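Side-chain contacts in chemotaxis signal transduction protein (PDB 2QDL), which probably acts as the CheW scaffold of bacterial chemotaxis, coupling chemoreceptors to the histidine kinase CheA: residues 14-19 and 134-139; 22-27 and 117-122; 86-91 and 143-148; 104-109 and 127-132. All coordinates share one frame; numbering follows the deposited sequence.

Contact 1: 14-19 and 134-139; sequences IVVFSL and KMIIII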
loop_
_atom_site.group_PDB
_atom_site.type_symbol
_atom_site.label_atom_id
_atom_site.label_comp_id
_atom_site.label_asym_id
_atom_site.label_seq_id
_atom_site.Cartn_x
_atom_site.Cartn_y
_atom_site.Cartn_z
ATOM N N ILE A 14 2.560 -4.427 -11.373
ATOM C CA ILE A 14 2.052 -4.356 -10.008
ATOM C C ILE A 14 3.002 -5.077 -9.042
ATOM O O ILE A 14 3.395 -6.219 -9.275
ATOM C CB ILE A 14 0.619 -4.970 -9.872
ATOM C CG1 ILE A 14 -0.364 -4.340 -10.863
ATOM C CG2 ILE A 14 0.124 -4.801 -8.474
ATOM C CD1 ILE A 14 -0.402 -2.848 -10.827
ATOM N N VAL A 15 3.389 -4.378 -7.980
ATOM C CA VAL A 15 4.081 -4.976 -6.832
ATOM C C VAL A 15 3.017 -5.590 -5.945
ATOM O O VAL A 15 2.082 -4.894 -5.483
ATOM C CB VAL A 15 4.866 -3.896 -6.041
ATOM C CG1 VAL A 15 5.645 -4.502 -4.898
ATOM C CG2 VAL A 15 5.798 -3.147 -6.991
ATOM N N VAL A 16 3.157 -6.902 -5.748
ATOM C CA VAL A 16 2.208 -7.706 -5.001
ATOM C C VAL A 16 2.818 -8.024 -3.641
ATOM O O VAL A 16 3.975 -8.462 -3.532
ATOM C CB VAL A 16 1.798 -9.011 -5.769
ATOM C CG1 VAL A 16 0.783 -9.844 -4.965
ATOM C CG2 VAL A 16 1.199 -8.676 -7.121
ATOM N N PHE A 17 2.038 -7.760 -2.605
ATOM C CA PHE A 17 2.439 -7.978 -1.254
ATOM C C PHE A 17 1.292 -8.640 -0.521
ATOM O O PHE A 17 0.143 -8.599 -0.955
ATOM C CB PHE A 17 2.864 -6.655 -0.573
ATOM C CG PHE A 17 1.876 -5.495 -0.746
ATOM C CD1 PHE A 17 0.892 -5.248 0.210
ATOM C CD2 PHE A 17 1.946 -4.664 -1.855
ATOM C CE1 PHE A 17 0.002 -4.151 0.064
ATOM C CE2 PHE A 17 1.072 -3.581 -2.016
ATOM C CZ PHE A 17 0.107 -3.321 -1.064
ATOM N N SER A 18 1.581 -9.275 0.606
ATOM C CA SER A 18 0.504 -9.955 1.276
ATOM C C SER A 18 0.216 -9.287 2.612
ATOM O O SER A 18 1.085 -8.656 3.190
ATOM C CB SER A 18 0.804 -11.448 1.410
ATOM O OG SER A 18 1.996 -11.653 2.118
ATOM N N LEU A 19 -1.043 -9.379 3.032
ATOM C CA LEU A 19 -1.482 -8.977 4.372
ATOM C C LEU A 19 -2.286 -10.166 4.915
ATOM O O LEU A 19 -3.342 -10.474 4.379
ATOM C CB LEU A 19 -2.356 -7.715 4.340
ATOM C CG LEU A 19 -1.702 -6.410 3.847
ATOM C CD1 LEU A 19 -2.764 -5.308 3.747
ATOM C CD2 LEU A 19 -0.547 -6.012 4.764
ATOM N N LYS A 134 -6.013 -15.902 -8.328
ATOM C CA LYS A 134 -6.047 -14.994 -7.185
ATOM C C LYS A 134 -6.778 -13.690 -7.513
ATOM O O LYS A 134 -6.835 -13.256 -8.683
ATOM C CB LYS A 134 -4.610 -14.651 -6.749
ATOM C CG LYS A 134 -3.732 -15.842 -6.353
ATOM C CD LYS A 134 -3.967 -16.295 -4.911
ATOM C CE LYS A 134 -2.864 -17.228 -4.459
ATOM N NZ LYS A 134 -3.096 -18.607 -4.965
ATOM N N MET A 135 -7.338 -13.077 -6.470
ATOM C CA MET A 135 -7.858 -11.711 -6.552
ATOM C C MET A 135 -6.797 -10.785 -5.981
ATOM O O MET A 135 -6.232 -11.049 -4.900
ATOM C CB MET A 135 -9.175 -11.578 -5.780
ATOM C CG MET A 135 -9.550 -10.135 -5.417
ATOM S SD MET A 135 -11.102 -9.940 -4.517
ATOM C CE MET A 135 -12.336 -10.286 -5.809
ATOM N N ILE A 136 -6.474 -9.731 -6.720
ATOM C CA ILE A 136 -5.576 -8.729 -6.185
ATOM C C ILE A 136 -6.262 -7.376 -6.183
ATOM O O ILE A 136 -6.509 -6.803 -7.226
ATOM C CB ILE A 136 -4.250 -8.628 -6.943
ATOM C CG1 ILE A 136 -3.676 -10.015 -7.224
ATOM C CG2 ILE A 136 -3.251 -7.764 -6.134
ATOM C CD1 ILE A 136 -2.376 -9.976 -7.975
ATOM N N ILE A 137 -6.509 -6.863 -4.987
ATOM C CA ILE A 137 -7.010 -5.520 -4.804
ATOM C C ILE A 137 -5.866 -4.558 -4.909
ATOM O O ILE A 137 -4.880 -4.678 -4.192
ATOM C CB ILE A 137 -7.729 -5.342 -3.440
ATOM C CG1 ILE A 137 -9.108 -5.994 -3.523
ATOM C CG2 ILE A 137 -7.832 -3.860 -3.063
ATOM C CD1 ILE A 137 -9.708 -6.301 -2.234
ATOM N N ILE A 138 -6.006 -3.617 -5.838
ATOM C CA ILE A 138 -5.084 -2.541 -5.988
ATOM C C ILE A 138 -5.551 -1.459 -5.025
ATOM O O ILE A 138 -6.699 -0.950 -5.115
ATOM C CB ILE A 138 -5.009 -2.028 -7.463
ATOM C CG1 ILE A 138 -4.548 -3.160 -8.385
ATOM C CG2 ILE A 138 -4.049 -0.843 -7.538
ATOM C CD1 ILE A 138 -4.544 -2.775 -9.816
ATOM N N ILE A 139 -4.670 -1.113 -4.102
ATOM C CA ILE A 139 -4.998 -0.167 -3.044
ATOM C C ILE A 139 -4.978 1.272 -3.554
ATOM O O ILE A 139 -4.112 1.647 -4.347
ATOM C CB ILE A 139 -4.026 -0.335 -1.843
ATOM C CG1 ILE A 139 -4.343 -1.652 -1.103
ATOM C CG2 ILE A 139 -4.007 0.958 -0.917
ATOM C CD1 ILE A 139 -3.232 -2.087 -0.142
#

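Contact 2: 22-27 and 117-122; sequences ELYGLD and VTTIDT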
loop_
_atom_site.group_PDB
_atom_site.type_symbol
_atom_site.label_atom_id
_atom_site.label_comp_id
_atom_site.label_asym_id
_atom_site.label_seq_id
_atom_site.Cartn_x
_atom_site.Cartn_y
_atom_site.Cartn_z
ATOM N N GLU A 22 -4.115 -12.597 2.434
ATOM C CA GLU A 22 -4.676 -11.895 1.270
ATOM C C GLU A 22 -3.614 -11.138 0.446
ATOM O O GLU A 22 -2.566 -10.738 0.983
ATOM C CB GLU A 22 -5.821 -10.959 1.694
ATOM C CG GLU A 22 -6.953 -11.626 2.481
ATOM C CD GLU A 22 -7.912 -10.615 3.105
ATOM O OE1 GLU A 22 -7.609 -9.392 3.092
ATOM O OE2 GLU A 22 -8.984 -11.044 3.612
ATOM N N LEU A 23 -3.891 -10.961 -0.842
ATOM C CA LEU A 23 -2.942 -10.322 -1.771
ATOM C C LEU A 23 -3.409 -8.929 -2.123
ATOM O O LEU A 23 -4.595 -8.722 -2.391
ATOM C CB LEU A 23 -2.773 -11.135 -3.068
ATOM C CG LEU A 23 -2.152 -12.522 -2.851
ATOM C CD1 LEU A 23 -2.104 -13.278 -4.173
ATOM C CD2 LEU A 23 -0.768 -12.457 -2.212
ATOM N N TYR A 24 -2.475 -7.983 -2.083
ATOM C CA TYR A 24 -2.757 -6.598 -2.409
ATOM C C TYR A 24 -1.695 -6.133 -3.376
ATOM O O TYR A 24 -0.595 -6.708 -3.411
ATOM C CB TYR A 24 -2.795 -5.741 -1.117
ATOM C CG TYR A 24 -3.997 -6.113 -0.277
ATOM C CD1 TYR A 24 -3.949 -7.185 0.608
ATOM C CD2 TYR A 24 -5.200 -5.439 -0.428
ATOM C CE1 TYR A 24 -5.059 -7.555 1.347
ATOM C CE2 TYR A 24 -6.319 -5.794 0.324
ATOM C CZ TYR A 24 -6.236 -6.855 1.191
ATOM O OH TYR A 24 -7.338 -7.213 1.893
ATOM N N GLY A 25 -2.005 -5.103 -4.156
ATOM C CA GLY A 25 -0.990 -4.540 -5.035
ATOM C C GLY A 25 -0.946 -3.032 -5.193
ATOM O O GLY A 25 -1.930 -2.326 -4.942
ATOM N N LEU A 26 0.214 -2.557 -5.635
ATOM C CA LEU A 26 0.398 -1.171 -6.040
ATOM C C LEU A 26 1.168 -1.149 -7.352
ATOM O O LEU A 26 2.032 -2.010 -7.586
ATOM C CB LEU A 26 1.187 -0.385 -4.990
ATOM C CG LEU A 26 0.450 -0.011 -3.712
ATOM C CD1 LEU A 26 1.431 0.439 -2.589
ATOM C CD2 LEU A 26 -0.625 1.071 -4.007
ATOM N N ASP A 27 0.861 -0.175 -8.197
ATOM C CA ASP A 27 1.672 0.084 -9.374
ATOM C C ASP A 27 3.070 0.421 -8.873
ATOM O O ASP A 27 3.228 1.196 -7.943
ATOM C CB ASP A 27 1.088 1.239 -10.207
ATOM C CG ASP A 27 1.686 1.318 -11.616
ATOM O OD1 ASP A 27 2.924 1.388 -11.775
ATOM O OD2 ASP A 27 0.906 1.277 -12.582
ATOM N N VAL A 117 -19.535 -3.227 -2.005
ATOM C CA VAL A 117 -19.008 -3.785 -0.771
ATOM C C VAL A 117 -18.094 -4.974 -1.094
ATOM O O VAL A 117 -18.526 -5.959 -1.715
ATOM C CB VAL A 117 -20.141 -4.197 0.242
ATOM C CG1 VAL A 117 -19.549 -4.566 1.584
ATOM C CG2 VAL A 117 -21.141 -3.062 0.432
ATOM N N THR A 118 -16.832 -4.891 -0.683
ATOM C CA THR A 118 -15.861 -5.935 -1.053
ATOM C C THR A 118 -14.978 -6.317 0.138
ATOM O O THR A 118 -15.362 -6.091 1.288
ATOM C CB THR A 118 -15.034 -5.543 -2.351
ATOM O OG1 THR A 118 -14.122 -6.604 -2.679
ATOM C CG2 THR A 118 -14.262 -4.233 -2.186
ATOM N N THR A 119 -13.810 -6.907 -0.124
ATOM C CA THR A 119 -12.899 -7.335 0.942
ATOM C C THR A 119 -12.590 -6.225 1.960
ATOM O O THR A 119 -12.613 -6.456 3.165
ATOM C CB THR A 119 -11.573 -7.854 0.340
ATOM O OG1 THR A 119 -11.877 -8.785 -0.695
ATOM C CG2 THR A 119 -10.770 -8.546 1.382
ATOM N N ILE A 120 -12.272 -5.026 1.466
ATOM C CA ILE A 120 -11.994 -3.868 2.325
ATOM C C ILE A 120 -12.863 -2.722 1.840
ATOM O O ILE A 120 -13.382 -2.784 0.730
ATOM C CB ILE A 120 -10.476 -3.513 2.382
ATOM C CG1 ILE A 120 -9.975 -3.018 1.020
ATOM C CG2 ILE A 120 -9.665 -4.740 2.884
ATOM C CD1 ILE A 120 -8.606 -2.364 1.000
ATOM N N ASP A 121 -13.056 -1.702 2.683
ATOM C CA ASP A 121 -13.764 -0.470 2.290
ATOM C C ASP A 121 -13.315 -0.034 0.902
ATOM O O ASP A 121 -12.124 0.134 0.669
ATOM C CB ASP A 121 -13.453 0.636 3.298
ATOM C CG ASP A 121 -14.484 1.752 3.308
ATOM O OD1 ASP A 121 -14.854 2.258 2.240
ATOM O OD2 ASP A 121 -14.886 2.179 4.403
ATOM N N THR A 122 -14.264 0.170 -0.005
ATOM C CA THR A 122 -13.954 0.690 -1.330
ATOM C C THR A 122 -13.214 2.047 -1.318
ATOM O O THR A 122 -12.573 2.389 -2.286
ATOM C CB THR A 122 -15.220 0.806 -2.191
ATOM O OG1 THR A 122 -16.146 1.699 -1.540
ATOM C CG2 THR A 122 -15.849 -0.576 -2.385
#

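Contact 3: 86-91 and 143-148; sequences VEILGQ and FLFEVN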
loop_
_atom_site.group_PDB
_atom_site.type_symbol
_atom_site.label_atom_id
_atom_site.label_comp_id
_atom_site.label_asym_id
_atom_site.label_seq_id
_atom_site.Cartn_x
_atom_site.Cartn_y
_atom_site.Cartn_z
ATOM N N VAL A 86 5.599 5.298 -0.049
ATOM C CA VAL A 86 4.759 5.868 -1.091
ATOM C C VAL A 86 4.682 7.414 -0.891
ATOM O O VAL A 86 5.320 7.978 -0.000
ATOM C CB VAL A 86 3.328 5.200 -1.091
ATOM C CG1 VAL A 86 3.433 3.665 -1.234
ATOM C CG2 VAL A 86 2.540 5.582 0.170
ATOM N N GLU A 87 3.905 8.078 -1.735
ATOM C CA GLU A 87 3.700 9.522 -1.644
ATOM C C GLU A 87 2.212 9.771 -1.730
ATOM O O GLU A 87 1.563 9.263 -2.614
ATOM C CB GLU A 87 4.420 10.247 -2.778
ATOM C CG GLU A 87 4.198 11.730 -2.752
ATOM C CD GLU A 87 4.698 12.432 -4.017
ATOM O OE1 GLU A 87 4.026 12.401 -5.090
ATOM O OE2 GLU A 87 5.773 13.035 -3.916
ATOM N N ILE A 88 1.678 10.476 -0.751
ATOM C CA ILE A 88 0.264 10.744 -0.651
ATOM C C ILE A 88 0.169 12.247 -0.444
ATOM O O ILE A 88 0.727 12.795 0.526
ATOM C CB ILE A 88 -0.396 10.000 0.534
ATOM C CG1 ILE A 88 -0.254 8.483 0.380
ATOM C CG2 ILE A 88 -1.864 10.397 0.676
ATOM C CD1 ILE A 88 -0.753 7.745 1.581
ATOM N N LEU A 89 -0.491 12.890 -1.404
ATOM C CA LEU A 89 -0.669 14.329 -1.459
ATOM C C LEU A 89 0.674 15.039 -1.327
ATOM O O LEU A 89 0.823 15.965 -0.529
ATOM C CB LEU A 89 -1.696 14.770 -0.387
ATOM C CG LEU A 89 -3.142 14.288 -0.588
ATOM C CD1 LEU A 89 -3.959 14.657 0.608
ATOM C CD2 LEU A 89 -3.764 14.874 -1.864
ATOM N N GLY A 90 1.657 14.566 -2.093
ATOM C CA GLY A 90 2.989 15.165 -2.114
ATOM C C GLY A 90 3.829 14.962 -0.863
ATOM O O GLY A 90 4.866 15.594 -0.716
ATOM N N GLN A 91 3.369 14.091 0.044
ATOM C CA GLN A 91 4.076 13.756 1.283
ATOM C C GLN A 91 4.466 12.288 1.318
ATOM O O GLN A 91 3.696 11.429 0.865
ATOM C CB GLN A 91 3.183 14.049 2.494
ATOM C CG GLN A 91 2.686 15.505 2.554
ATOM C CD GLN A 91 3.847 16.476 2.712
ATOM O OE1 GLN A 91 4.802 16.214 3.456
ATOM N NE2 GLN A 91 3.784 17.590 1.993
ATOM N N PHE A 143 -6.856 8.282 0.636
ATOM C CA PHE A 143 -7.460 8.502 1.945
ATOM C C PHE A 143 -6.930 7.653 3.105
ATOM O O PHE A 143 -7.550 7.627 4.180
ATOM C CB PHE A 143 -8.975 8.316 1.850
ATOM C CG PHE A 143 -9.606 9.063 0.685
ATOM C CD1 PHE A 143 -9.578 10.458 0.635
ATOM C CD2 PHE A 143 -10.196 8.360 -0.366
ATOM C CE1 PHE A 143 -10.154 11.150 -0.446
ATOM C CE2 PHE A 143 -10.773 9.037 -1.472
ATOM C CZ PHE A 143 -10.752 10.433 -1.507
ATOM N N LEU A 144 -5.808 6.964 2.904
ATOM C CA LEU A 144 -5.278 6.075 3.933
ATOM C C LEU A 144 -5.108 6.752 5.302
ATOM O O LEU A 144 -5.366 6.132 6.336
ATOM C CB LEU A 144 -3.982 5.370 3.490
ATOM C CG LEU A 144 -4.149 4.287 2.410
ATOM C CD1 LEU A 144 -2.740 3.791 1.941
ATOM C CD2 LEU A 144 -5.028 3.133 2.925
ATOM N N PHE A 145 -4.745 8.034 5.287
ATOM C CA PHE A 145 -4.467 8.795 6.504
ATOM C C PHE A 145 -5.619 9.701 6.945
ATOM O O PHE A 145 -5.517 10.364 7.976
ATOM C CB PHE A 145 -3.188 9.652 6.319
ATOM C CG PHE A 145 -1.928 8.851 6.372
ATOM C CD1 PHE A 145 -1.259 8.665 7.581
ATOM C CD2 PHE A 145 -1.430 8.235 5.218
ATOM C CE1 PHE A 145 -0.110 7.899 7.641
ATOM C CE2 PHE A 145 -0.291 7.459 5.262
ATOM C CZ PHE A 145 0.384 7.291 6.468
ATOM N N GLU A 146 -6.695 9.749 6.165
ATOM C CA GLU A 146 -7.785 10.667 6.449
ATOM C C GLU A 146 -8.739 10.128 7.512
ATOM O O GLU A 146 -9.495 9.188 7.265
ATOM C CB GLU A 146 -8.536 11.090 5.176
ATOM C CG GLU A 146 -8.998 12.565 5.252
ATOM C CD GLU A 146 -9.913 12.980 4.119
ATOM O OE1 GLU A 146 -9.503 12.873 2.941
ATOM O OE2 GLU A 146 -11.048 13.430 4.404
ATOM N N VAL A 147 -8.668 10.747 8.689
ATOM C CA VAL A 147 -9.475 10.422 9.864
ATOM C C VAL A 147 -10.581 11.471 9.994
ATOM O O VAL A 147 -10.299 12.651 10.255
ATOM C CB VAL A 147 -8.616 10.457 11.155
ATOM C CG1 VAL A 147 -9.452 10.127 12.371
ATOM C CG2 VAL A 147 -7.430 9.513 11.050
ATOM N N ASN A 148 -11.838 11.046 9.822
ATOM C CA ASN A 148 -12.962 12.001 9.698
ATOM C C ASN A 148 -12.566 12.942 8.533
ATOM O O ASN A 148 -12.131 12.467 7.475
ATOM C CB ASN A 148 -13.177 12.779 11.020
#

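Contact 4: 104-109 and 127-132; sequences IPIDEN and GIAKTD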
loop_
_atom_site.group_PDB
_atom_site.type_symbol
_atom_site.label_atom_id
_atom_site.label_comp_id
_atom_site.label_asym_id
_atom_site.label_seq_id
_atom_site.Cartn_x
_atom_site.Cartn_y
_atom_site.Cartn_z
ATOM N N ILE A 104 4.322 -8.258 -11.048
ATOM C CA ILE A 104 3.648 -8.822 -12.208
ATOM C C ILE A 104 3.154 -7.793 -13.231
ATOM O O ILE A 104 2.651 -6.752 -12.859
ATOM C CB ILE A 104 2.505 -9.795 -11.814
ATOM C CG1 ILE A 104 1.484 -9.135 -10.912
ATOM C CG2 ILE A 104 3.087 -11.054 -11.148
ATOM C CD1 ILE A 104 0.348 -10.058 -10.647
ATOM N N PRO A 105 3.304 -8.122 -14.531
ATOM C CA PRO A 105 2.767 -7.315 -15.617
ATOM C C PRO A 105 1.304 -7.642 -15.819
ATOM O O PRO A 105 0.905 -8.801 -15.712
ATOM C CB PRO A 105 3.573 -7.788 -16.825
ATOM C CG PRO A 105 3.821 -9.263 -16.529
ATOM C CD PRO A 105 3.998 -9.336 -15.025
ATOM N N ILE A 106 0.492 -6.635 -16.091
ATOM C CA ILE A 106 -0.924 -6.889 -16.300
ATOM C C ILE A 106 -1.505 -5.902 -17.277
ATOM O O ILE A 106 -1.048 -4.751 -17.374
ATOM C CB ILE A 106 -1.762 -6.862 -14.973
ATOM C CG1 ILE A 106 -1.772 -5.467 -14.361
ATOM C CG2 ILE A 106 -1.212 -7.865 -13.960
ATOM C CD1 ILE A 106 -2.861 -5.305 -13.321
ATOM N N ASP A 107 -2.540 -6.334 -17.974
ATOM C CA ASP A 107 -3.330 -5.415 -18.800
ATOM C C ASP A 107 -4.197 -4.521 -17.894
ATOM O O ASP A 107 -5.071 -4.995 -17.171
ATOM C CB ASP A 107 -4.218 -6.218 -19.734
ATOM C CG ASP A 107 -4.817 -5.394 -20.845
ATOM O OD1 ASP A 107 -4.952 -4.127 -20.745
ATOM O OD2 ASP A 107 -5.155 -6.061 -21.849
ATOM N N GLU A 108 -3.940 -3.223 -17.936
ATOM C CA GLU A 108 -4.686 -2.267 -17.133
ATOM C C GLU A 108 -6.206 -2.397 -17.327
ATOM O O GLU A 108 -6.998 -2.074 -16.428
ATOM C CB GLU A 108 -4.216 -0.865 -17.462
ATOM C CG GLU A 108 -4.844 0.199 -16.604
ATOM C CD GLU A 108 -4.730 1.587 -17.205
ATOM O OE1 GLU A 108 -4.717 2.529 -16.392
ATOM O OE2 GLU A 108 -4.656 1.728 -18.459
ATOM N N ASN A 109 -6.594 -2.926 -18.485
ATOM C CA ASN A 109 -8.003 -3.101 -18.875
ATOM C C ASN A 109 -8.646 -4.374 -18.344
ATOM O O ASN A 109 -9.842 -4.613 -18.531
ATOM C CB ASN A 109 -8.125 -3.039 -20.402
ATOM C CG ASN A 109 -7.584 -1.730 -20.974
ATOM O OD1 ASN A 109 -8.122 -0.649 -20.685
ATOM N ND2 ASN A 109 -6.506 -1.820 -21.797
ATOM N N GLY A 127 -8.971 -0.634 -7.759
ATOM C CA GLY A 127 -9.563 -1.551 -8.699
ATOM C C GLY A 127 -9.204 -2.953 -8.276
ATOM O O GLY A 127 -8.449 -3.153 -7.322
ATOM N N ILE A 128 -9.758 -3.924 -8.987
ATOM C CA ILE A 128 -9.503 -5.317 -8.675
ATOM C C ILE A 128 -8.911 -5.997 -9.907
ATOM O O ILE A 128 -9.523 -6.017 -10.965
ATOM C CB ILE A 128 -10.794 -6.071 -8.208
ATOM C CG1 ILE A 128 -11.627 -5.198 -7.235
ATOM C CG2 ILE A 128 -10.431 -7.503 -7.739
ATOM C CD1 ILE A 128 -12.121 -5.864 -5.981
ATOM N N ALA A 129 -7.721 -6.537 -9.726
ATOM C CA ALA A 129 -7.006 -7.288 -10.733
ATOM C C ALA A 129 -7.088 -8.772 -10.382
ATOM O O ALA A 129 -7.404 -9.157 -9.255
ATOM C CB ALA A 129 -5.553 -6.817 -10.786
ATOM N N LYS A 130 -6.827 -9.630 -11.350
ATOM C CA LYS A 130 -6.949 -11.069 -11.083
ATOM C C LYS A 130 -5.760 -11.873 -11.624
ATOM O O LYS A 130 -5.527 -11.935 -12.842
ATOM C CB LYS A 130 -8.308 -11.599 -11.577
ATOM C CG LYS A 130 -9.551 -10.835 -11.003
ATOM C CD LYS A 130 -10.801 -11.700 -11.014
ATOM C CE LYS A 130 -10.912 -12.494 -12.344
ATOM N NZ LYS A 130 -11.865 -13.658 -12.310
ATOM N N THR A 131 -5.005 -12.474 -10.706
ATOM C CA THR A 131 -3.728 -13.097 -11.060
ATOM C C THR A 131 -3.609 -14.517 -10.544
ATOM O O THR A 131 -4.032 -14.791 -9.415
ATOM C CB THR A 131 -2.564 -12.279 -10.489
ATOM O OG1 THR A 131 -2.443 -11.062 -11.246
ATOM C CG2 THR A 131 -1.226 -13.085 -10.518
ATOM N N ASP A 132 -2.979 -15.394 -11.345
ATOM C CA ASP A 132 -3.065 -16.836 -11.148
ATOM C C ASP A 132 -4.554 -17.150 -11.072
ATOM O O ASP A 132 -5.319 -16.846 -12.000
ATOM C CB ASP A 132 -2.366 -17.271 -9.847
ATOM C CG ASP A 132 -0.936 -17.747 -10.064
ATOM O OD1 ASP A 132 -0.711 -18.557 -10.998
ATOM O OD2 ASP A 132 -0.047 -17.327 -9.278
#

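Contact 1: 14-19 and 134-139
With chi1 at 49°, the ring of F17 stands between its own backbone N and carbonyl carbon, and this turns its far corner toward I139. F17 CZ lies 3.7 Å from I139 CD1, the methyl sitting at the ring edge, near the ring plane. I139 supplies that methyl by holding CG1 opposite its carbonyl carbon (chi1 -72°) and running on extended, and the two side chains cross at about a right angle.

V16 and I136 make a second crossing of the same kind. V16 CG2, the branch beside the backbone N, meets I136 CD1 at 3.9 Å. Toward the start of segment 14-19, the ends of I14 and I138 come together more loosely, CD1 to CD1 at 4.3 Å. Branched aliphatic residues suit these places: they favour extended backbone and carry methyls far enough to span strand axes 9.0 Å apart. All six participants are buried, and the contact is wholly apolar.

In this beta barrel the two strands cross at 105° and are not paired with each other; I14 and V16 meet I136 and I138 on one face, F17 meets I139 on the other. Strand 22-27 joins them through the sheet, pairing antiparallel with strand 12-19 and parallel with strand 134-139, and its Y24 touches both F17 and I139. Strand 91-106 flanks 12-19 on the other edge, while strand 125-131 borders 134-139.

Contact 2: 22-27 and 117-122
Y24 reaches from strand 22-27 to the loop residues T119 and I120, and its side chain can be followed outward. CB carries the ring opposite the carbonyl carbon, beside the backbone N (chi1 -68°), which lays the ring out from the strand toward the loop. CB lies against the F17 ring, CD1 toward L19, CD2 toward I139, and I137 reaches CD2 and CE2. Farther out, Y24 CE2 lies 4.2 Å from I120 CD1, which approaches the ring obliquely.

The hydroxyl at the tip meets three groups. I120 CG2 is 3.5 Å from Y24 OH, and T119 CG2 is 3.7 Å from the same oxygen. The third is the carboxylate of E22, two residues back on the same strand: Y24 OH donates to E22 OE1 over 2.5 Å, a short bond in which OE1 lies in the ring plane, at the ring's edge. The extended E22 chain places its carboxylate there, and T119 CG2 comes obliquely over it, at nearly the same distance from both oxygens, 3.7 Å from E22 OE1.

Tyrosine suits this boundary, since its ring can pack in the barrel wall while its hydroxyl reaches the partly exposed rim. I120 is buried against V125 as well, whereas T119 is exposed and offers its methyl to the contact. The chemistry is therefore divided: the polar bond stays within strand 22-27, fixing the rotation of the phenol C-O bond and tying E22 to Y24, and the loop before strand 125-131 is received by van der Waals contact with that paired surface.

Contact 3: 86-91 and 143-148
I88 CD1 and the ring of F145 form the tight part of this contact, which joins the end of a beta hairpin of the CheW fold to a turn late in the chain. The hairpin links strands 82-88 and 91-106 through a type I' turn from I88 to Q91, closed by paired backbone bonds, I88 N to Q91 O and Q91 N to I88 O. Facing it, residues 143-146 make a type I turn in which E146 N bonds to F143 O at 3.0 Å.

I88 holds CG1 opposite its carbonyl carbon (chi1 -61°) and continues extended, so a single methyl leads into the contact. F145 presents the edge of its ring, and the two side chains cross at about a right angle. The phenylalanine also touches A93, P62, I64 and E151; a large apolar ring suits this buried position.

The other half is looser. L144 CD1 stands 4.4 Å from I88 CD1 and packs also on L95 and F124. Beyond the buried trio the surface opens: L89 and G90, at the head of the turn, are exposed, and the positive phi of G90 (71°) is one that glycine adopts easily. R69 binds the second turn from outside the pair through the carbonyl oxygens of L144 and E146. At the centre of the packing, I88 CD1 lies in the plane of the F145 ring, equally 3.7 Å from CD2 and CE2.

Contact 4: 104-109 and 127-132
I106 and I104 lean from the end of strand 91-106 onto A129 and T131 of strand 125-131, at one end of the CheW beta barrel. The strand axes cross at 115° and approach to 9.3 Å, so the layers meet through side chains and not through backbone pairing.

Apolar packing comes first. With I106 CG1 between the backbone N and carbonyl carbon (chi1 66°) and the chain extended, I106 CD1 is carried to the methyl of A129, 4.0 Å from A129 CB. The small alanine leaves room for that long branch, and I111 of the following loop packs on both residues. I104 and T131 point at each other, and I104 CD1 comes against the branched end of the threonine. The modelled approach there is unusually close, so its exact spacing is doubtful. Threonine fits this partly exposed strand position: both its hydroxyl and its methyl face I104 CD1, the methyl joining the apolar layer, with I136 also against the side chain.

The polar interactions belong to 104-109 itself, where the chain leaves the strand. D107 starts an Asx turn: its OD1 accepts the backbone N of N109 at 3.0 Å, from above the carboxylate plane. Aspartate suits the place because its short side chain can fold back on the backbone two residues ahead, at the start of a 3-10 segment. The same oxygen takes a second donor, N109 ND2 at 3.0 Å, on the syn lone pair of D107 OD1.

In the fold
Contacts 1 and 3 are buried and purely apolar, yet they lie on opposite sides of the chain's centre, about 19 Å apart between centres. Contacts 2 and 4 are partly exposed, and each has side-chain hydrogen bonds within one segment beside the apolar packing. Contacts 1, 2 and 4 adjoin through the sheet: the backbone of I137 meets that of G25, and A129 pairs with I136. Contact 4, like contact 1, sets two steeply crossed strands side chain to side chain, but farther from the chain's centre, while contact 2 adds a loop to the barrel rim. Contact 3 joins turns, and reaches contact 1 by packing of L144 on I139.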